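Local coordinates for alpha-fucosidase GH29 (Fusarium graminearum, PDB 4PSR), which hydrolyses alpha-L-fucosidic bonds as a retaining-family GH29 enzyme, probably releasing alpha-1,6-linked core fucose from glycoproteins, at residues A[127-140]-A[180-194]. Sequence-based numbering, arbitrary orientation.
With NAG (2-acetamido-2-deoxy-beta-D-glucopyranose), chain F; FUL (beta-L-fucopyranose), chain M.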
loop_
_atom_site.group_PDB
_atom_site.type_symbol
_atom_site.label_atom_id
_atom_site.label_comp_id
_atom_site.label_asym_id
_atom_site.label_seq_id
_atom_site.Cartn_x
_atom_site.Cartn_y
_atom_site.Cartn_z
ATOM N N HIS A 127 10.657 -7.908 12.717
ATOM C CA HIS A 127 10.248 -8.316 14.065
ATOM C C HIS A 127 11.395 -8.953 14.870
ATOM O O HIS A 127 11.212 -9.202 16.065
ATOM C CB HIS A 127 9.143 -9.400 14.029
ATOM C CG HIS A 127 7.881 -9.064 13.280
ATOM N ND1 HIS A 127 7.226 -7.844 13.336
ATOM C CD2 HIS A 127 7.112 -9.869 12.504
ATOM C CE1 HIS A 127 6.110 -7.930 12.624
ATOM N NE2 HIS A 127 6.025 -9.134 12.094
ATOM N N ASP A 128 12.539 -9.205 14.228
ATOM C CA ASP A 128 13.603 -10.050 14.758
ATOM C C ASP A 128 14.665 -9.319 15.572
ATOM O O ASP A 128 15.693 -9.910 15.909
ATOM C CB ASP A 128 14.289 -10.800 13.629
ATOM C CG ASP A 128 15.091 -9.886 12.702
ATOM O OD1 ASP A 128 14.779 -8.671 12.630
ATOM O OD2 ASP A 128 16.031 -10.394 12.043
ATOM N N GLY A 129 14.443 -8.049 15.879
ATOM C CA GLY A 129 15.312 -7.324 16.790
ATOM C C GLY A 129 16.628 -6.765 16.255
ATOM O O GLY A 129 17.450 -6.248 17.045
ATOM N N PHE A 130 16.833 -6.884 14.947
ATOM C CA PHE A 130 18.099 -6.501 14.283
ATOM C C PHE A 130 17.851 -5.190 13.536
ATOM O O PHE A 130 17.103 -5.162 12.553
ATOM C CB PHE A 130 18.479 -7.636 13.321
ATOM C CG PHE A 130 19.856 -7.506 12.673
ATOM C CD1 PHE A 130 21.003 -7.472 13.460
ATOM C CD2 PHE A 130 20.011 -7.486 11.291
ATOM C CE1 PHE A 130 22.278 -7.390 12.883
ATOM C CE2 PHE A 130 21.288 -7.429 10.720
ATOM C CZ PHE A 130 22.410 -7.389 11.510
ATOM N N SER A 131 18.453 -4.112 14.034
ATOM C CA SER A 131 18.320 -2.789 13.410
ATOM C C SER A 131 19.360 -2.670 12.315
ATOM O O SER A 131 20.518 -2.857 12.611
ATOM C CB SER A 131 18.568 -1.679 14.419
ATOM O OG SER A 131 17.681 -1.765 15.529
ATOM N N MET A 132 18.992 -2.352 11.074
ATOM C CA MET A 132 19.959 -2.423 9.974
ATOM C C MET A 132 20.636 -1.094 9.638
ATOM O O MET A 132 21.288 -0.979 8.574
ATOM C CB MET A 132 19.353 -3.123 8.776
ATOM C CG MET A 132 19.329 -4.637 9.044
ATOM S SD MET A 132 18.686 -5.611 7.666
ATOM C CE MET A 132 16.907 -5.366 7.909
ATOM N N TRP A 133 20.569 -0.136 10.551
ATOM C CA TRP A 133 21.382 1.096 10.478
ATOM C C TRP A 133 22.460 1.034 11.584
ATOM O O TRP A 133 22.466 0.126 12.425
ATOM C CB TRP A 133 20.519 2.362 10.591
ATOM C CG TRP A 133 19.807 2.497 11.897
ATOM C CD1 TRP A 133 20.211 3.247 12.964
ATOM C CD2 TRP A 133 18.566 1.872 12.292
ATOM N NE1 TRP A 133 19.316 3.120 13.994
ATOM C CE2 TRP A 133 18.311 2.267 13.618
ATOM C CE3 TRP A 133 17.671 0.982 11.665
ATOM C CZ2 TRP A 133 17.183 1.845 14.324
ATOM C CZ3 TRP A 133 16.560 0.540 12.374
ATOM C CH2 TRP A 133 16.321 0.983 13.690
ATOM N N ASP A 134 23.384 1.990 11.570
ATOM C CA ASP A 134 24.411 2.108 12.599
ATOM C C ASP A 134 23.744 2.641 13.849
ATOM O O ASP A 134 23.544 3.849 13.977
ATOM C CB ASP A 134 25.483 3.092 12.124
ATOM C CG ASP A 134 26.709 3.067 12.991
ATOM O OD1 ASP A 134 26.665 2.438 14.062
ATOM O OD2 ASP A 134 27.721 3.671 12.586
ATOM N N SER A 135 23.375 1.756 14.766
ATOM C CA SER A 135 22.541 2.107 15.916
ATOM C C SER A 135 23.330 2.128 17.219
ATOM O O SER A 135 24.067 1.175 17.528
ATOM C CB SER A 135 21.393 1.104 16.031
ATOM O OG SER A 135 20.623 1.323 17.192
ATOM N N LYS A 136 23.203 3.225 17.958
ATOM C CA LYS A 136 23.733 3.316 19.323
ATOM C C LYS A 136 22.767 2.666 20.304
ATOM O O LYS A 136 23.191 2.048 21.274
ATOM C CB LYS A 136 24.021 4.766 19.714
ATOM C CG LYS A 136 25.074 5.407 18.805
ATOM C CD LYS A 136 25.280 6.893 19.057
ATOM C CE LYS A 136 26.140 7.515 17.955
ATOM N NZ LYS A 136 25.556 7.329 16.591
ATOM N N VAL A 137 21.462 2.780 20.051
ATOM C CA VAL A 137 20.505 2.240 21.019
ATOM C C VAL A 137 20.336 0.730 20.909
ATOM O O VAL A 137 19.866 0.091 21.863
ATOM C CB VAL A 137 19.100 2.927 20.961
ATOM C CG1 VAL A 137 19.219 4.440 21.191
ATOM C CG2 VAL A 137 18.380 2.653 19.681
ATOM N N ASN A 138 20.739 0.144 19.776
ATOM C CA ASN A 138 20.650 -1.304 19.590
ATOM C C ASN A 138 21.936 -1.838 18.971
ATOM O O ASN A 138 22.196 -1.634 17.785
ATOM C CB ASN A 138 19.441 -1.676 18.720
ATOM C CG ASN A 138 19.327 -3.163 18.512
ATOM O OD1 ASN A 138 19.924 -3.953 19.264
ATOM N ND2 ASN A 138 18.560 -3.569 17.520
ATOM N N GLU A 139 22.733 -2.537 19.774
ATOM C CA GLU A 139 23.988 -3.138 19.319
ATOM C C GLU A 139 23.803 -4.247 18.285
ATOM O O GLU A 139 24.765 -4.625 17.573
ATOM C CB GLU A 139 24.802 -3.695 20.489
ATOM C CG GLU A 139 24.127 -4.833 21.307
ATOM C CD GLU A 139 23.237 -4.364 22.435
ATOM O OE1 GLU A 139 22.763 -3.210 22.447
ATOM O OE2 GLU A 139 23.021 -5.205 23.346
ATOM N N TRP A 140 22.579 -4.767 18.180
ATOM C CA TRP A 140 22.273 -5.805 17.221
ATOM C C TRP A 140 22.058 -5.158 15.866
ATOM O O TRP A 140 20.928 -4.837 15.477
ATOM C CB TRP A 140 21.053 -6.623 17.685
ATOM C CG TRP A 140 21.353 -7.369 18.971
ATOM C CD1 TRP A 140 21.066 -6.950 20.243
ATOM C CD2 TRP A 140 22.013 -8.632 19.096
ATOM N NE1 TRP A 140 21.510 -7.884 21.147
ATOM C CE2 TRP A 140 22.095 -8.917 20.477
ATOM C CE3 TRP A 140 22.530 -9.546 18.180
ATOM C CZ2 TRP A 140 22.668 -10.086 20.961
ATOM C CZ3 TRP A 140 23.082 -10.705 18.652
ATOM C CH2 TRP A 140 23.150 -10.965 20.045
ATOM N N PHE A 180 9.086 -13.578 19.551
ATOM C CA PHE A 180 10.089 -14.503 20.066
ATOM C C PHE A 180 9.578 -15.280 21.304
ATOM O O PHE A 180 10.352 -15.686 22.151
ATOM C CB PHE A 180 11.366 -13.738 20.410
ATOM C CG PHE A 180 12.253 -13.416 19.216
ATOM C CD1 PHE A 180 12.707 -14.423 18.386
ATOM C CD2 PHE A 180 12.699 -12.100 18.995
ATOM C CE1 PHE A 180 13.573 -14.153 17.317
ATOM C CE2 PHE A 180 13.594 -11.840 17.915
ATOM C CZ PHE A 180 14.016 -12.849 17.109
ATOM N N GLN A 181 8.280 -15.533 21.367
ATOM C CA GLN A 181 7.707 -16.184 22.568
ATOM C C GLN A 181 8.313 -17.558 22.866
ATOM O O GLN A 181 8.317 -17.979 24.031
ATOM C CB GLN A 181 6.180 -16.311 22.427
ATOM C CG GLN A 181 5.698 -17.275 21.381
ATOM C CD GLN A 181 4.206 -17.229 21.249
ATOM O OE1 GLN A 181 3.660 -16.652 20.324
ATOM N NE2 GLN A 181 3.518 -17.865 22.198
ATOM N N TRP A 182 8.791 -18.263 21.846
ATOM C CA TRP A 182 9.329 -19.617 22.038
ATOM C C TRP A 182 10.852 -19.684 22.261
ATOM O O TRP A 182 11.404 -20.781 22.446
ATOM C CB TRP A 182 8.918 -20.540 20.896
ATOM C CG TRP A 182 7.407 -20.676 20.756
ATOM C CD1 TRP A 182 6.538 -21.098 21.742
ATOM C CD2 TRP A 182 6.591 -20.381 19.614
ATOM N NE1 TRP A 182 5.248 -21.096 21.275
ATOM C CE2 TRP A 182 5.246 -20.669 19.969
ATOM C CE3 TRP A 182 6.854 -19.913 18.330
ATOM C CZ2 TRP A 182 4.171 -20.494 19.084
ATOM C CZ3 TRP A 182 5.764 -19.748 17.432
ATOM C CH2 TRP A 182 4.440 -20.019 17.835
ATOM N N ALA A 183 11.536 -18.536 22.185
ATOM C CA ALA A 183 12.972 -18.516 22.465
ATOM C C ALA A 183 13.222 -18.785 23.942
ATOM O O ALA A 183 12.442 -18.339 24.775
ATOM C CB ALA A 183 13.597 -17.176 22.069
ATOM N N PRO A 184 14.331 -19.475 24.270
ATOM C CA PRO A 184 14.646 -19.670 25.689
ATOM C C PRO A 184 14.813 -18.340 26.410
ATOM O O PRO A 184 15.309 -17.350 25.849
ATOM C CB PRO A 184 15.985 -20.405 25.646
ATOM C CG PRO A 184 16.072 -21.029 24.293
ATOM C CD PRO A 184 15.311 -20.114 23.375
ATOM N N LYS A 185 14.432 -18.305 27.676
ATOM C CA LYS A 185 14.741 -17.168 28.501
ATOM C C LYS A 185 16.233 -17.061 28.666
ATOM O O LYS A 185 16.942 -18.078 28.753
ATOM C CB LYS A 185 14.100 -17.335 29.880
ATOM C CG LYS A 185 12.604 -17.400 29.837
ATOM C CD LYS A 185 12.011 -16.233 29.047
ATOM C CE LYS A 185 10.510 -16.339 28.883
ATOM N NZ LYS A 185 10.037 -15.310 27.919
ATOM N N THR A 186 16.723 -15.824 28.698
ATOM C CA THR A 186 18.138 -15.563 28.901
ATOM C C THR A 186 18.355 -14.440 29.918
ATOM O O THR A 186 17.561 -13.487 29.999
ATOM C CB THR A 186 18.821 -15.169 27.576
ATOM O OG1 THR A 186 20.200 -14.913 27.819
ATOM C CG2 THR A 186 18.173 -13.939 26.960
ATOM N N ASN A 187 19.431 -14.568 30.699
ATOM C CA ASN A 187 19.866 -13.543 31.627
ATOM C C ASN A 187 20.942 -12.625 31.085
ATOM O O ASN A 187 21.381 -11.696 31.757
ATOM C CB ASN A 187 20.360 -14.211 32.906
ATOM C CG ASN A 187 19.223 -14.713 33.764
ATOM O OD1 ASN A 187 18.115 -14.160 33.745
ATOM N ND2 ASN A 187 19.499 -15.754 34.558
ATOM N N ASP A 188 21.366 -12.891 29.848
ATOM C CA ASP A 188 22.278 -12.036 29.078
ATOM C C ASP A 188 21.499 -10.793 28.635
ATOM O O ASP A 188 20.650 -10.898 27.744
ATOM C CB ASP A 188 22.779 -12.832 27.858
ATOM C CG ASP A 188 23.697 -12.032 26.907
ATOM O OD1 ASP A 188 23.657 -10.784 26.863
ATOM O OD2 ASP A 188 24.458 -12.690 26.150
ATOM N N THR A 189 21.782 -9.633 29.221
ATOM C CA THR A 189 20.971 -8.458 28.965
ATOM C C THR A 189 21.062 -8.017 27.505
ATOM O O THR A 189 20.098 -7.464 26.965
ATOM C CB THR A 189 21.330 -7.302 29.896
ATOM O OG1 THR A 189 22.691 -6.940 29.710
ATOM C CG2 THR A 189 21.139 -7.706 31.358
ATOM N N SER A 190 22.192 -8.253 26.846
ATOM C CA SER A 190 22.289 -7.897 25.431
ATOM C C SER A 190 21.375 -8.793 24.611
ATOM O O SER A 190 20.596 -8.314 23.772
ATOM C CB SER A 190 23.733 -8.017 24.932
ATOM O OG SER A 190 23.763 -7.726 23.541
ATOM N N LEU A 191 21.427 -10.097 24.861
ATOM C CA LEU A 191 20.563 -11.023 24.164
ATOM C C LEU A 191 19.079 -10.764 24.443
ATOM O O LEU A 191 18.241 -10.929 23.556
ATOM C CB LEU A 191 20.950 -12.475 24.478
ATOM C CG LEU A 191 20.296 -13.547 23.594
ATOM C CD1 LEU A 191 20.569 -13.331 22.110
ATOM C CD2 LEU A 191 20.756 -14.930 24.048
ATOM N N GLN A 192 18.744 -10.336 25.652
ATOM C CA GLN A 192 17.378 -9.947 25.953
ATOM C C GLN A 192 16.888 -8.853 25.011
ATOM O O GLN A 192 15.722 -8.849 24.622
ATOM C CB GLN A 192 17.247 -9.461 27.382
ATOM C CG GLN A 192 17.350 -10.534 28.472
ATOM C CD GLN A 192 17.294 -9.924 29.863
ATOM O OE1 GLN A 192 17.293 -8.706 30.025
ATOM N NE2 GLN A 192 17.266 -10.776 30.877
ATOM N N LYS A 193 17.766 -7.925 24.661
ATOM C CA LYS A 193 17.377 -6.847 23.752
ATOM C C LYS A 193 17.014 -7.411 22.368
ATOM O O LYS A 193 16.010 -7.011 21.774
ATOM C CB LYS A 193 18.472 -5.796 23.620
ATOM C CG LYS A 193 18.076 -4.599 22.735
ATOM C CD LYS A 193 19.197 -3.556 22.647
ATOM C CE LYS A 193 19.435 -2.836 23.976
ATOM N NZ LYS A 193 20.605 -1.930 23.825
ATOM N N LEU A 194 17.806 -8.326 21.842
ATOM C CA LEU A 194 17.484 -8.960 20.556
ATOM C C LEU A 194 16.112 -9.654 20.588
ATOM O O LEU A 194 15.287 -9.504 19.668
ATOM C CB LEU A 194 18.559 -9.957 20.137
ATOM C CG LEU A 194 18.329 -10.605 18.767
ATOM C CD1 LEU A 194 18.594 -9.642 17.605
ATOM C CD2 LEU A 194 19.183 -11.863 18.643
HETATM C C1 NAG F . 18.613 -16.190 35.613
HETATM C C2 NAG F . 18.924 -17.618 36.036
HETATM C C3 NAG F . 17.916 -18.070 37.094
HETATM C C4 NAG F . 17.844 -17.067 38.235
HETATM C C5 NAG F . 17.581 -15.668 37.693
HETATM C C6 NAG F . 17.605 -14.601 38.757
HETATM C C7 NAG F . 19.751 -19.535 34.710
HETATM C C8 NAG F . 19.553 -20.326 33.457
HETATM N N2 NAG F . 18.902 -18.513 34.898
HETATM O O3 NAG F . 18.293 -19.349 37.590
HETATM O O4 NAG F . 16.779 -17.440 39.106
HETATM O O5 NAG F . 18.609 -15.337 36.744
HETATM O O6 NAG F . 18.865 -14.598 39.416
HETATM O O7 NAG F . 20.658 -19.785 35.500
HETATM C C1 FUL M . 3.195 -8.633 8.344
HETATM C C2 FUL M . 4.499 -9.202 8.865
HETATM O O2 FUL M . 4.302 -10.085 9.980
HETATM C C3 FUL M . 5.122 -9.937 7.708
HETATM O O3 FUL M . 6.309 -10.560 8.148
HETATM C C4 FUL M . 5.393 -8.926 6.623
HETATM O O4 FUL M . 6.357 -7.985 7.085
HETATM C C5 FUL M . 4.090 -8.233 6.245
HETATM C C6 FUL M . 4.280 -7.142 5.213
HETATM O O5 FUL M . 3.439 -7.647 7.369
HETATM O O1 FUL M . 2.527 -8.006 9.408
HETATM O O HOH W 1 16.259 -5.239 19.459
HETATM O O HOH W 2 22.537 -4.075 25.772
#
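One face of the W140 indole is covered by L194, whose CB sits 3.6 Å from the centroid of the five-membered ring, 7° off the ring normal. At the ring edge, W140 NE1 donates to S190 O at 2.8 Å. The bond is bent, with an N-H...O angle of 151°, and the donor lies above the carbonyl plane. L191 CD1 comes obliquely to the six-membered ring, 4.0 Å from W140 CZ2. The F180 ring turns its edge to D128 O, 3.5 Å from CE2. The segment 127-140 belongs to the loop after strand 119-125 of the TIM barrel, and here it packs along the short helix 189-195. H127, at the barrel end of this loop, meets fucose O2 in the plane of its imidazole, with NE2 at 2.9 Å. E139 bonds to two residues of the helix. E139 OE2 accepts from S190 OG at 2.6 Å, through its anti lone pair. Its OE1 forms a salt bridge with K193 NZ through the syn lone pair. K193 is extended until a bend at chi3 (-68°), which brings NZ also to V137 O, at 2.9 Å. Water joins G129 O to K193 O.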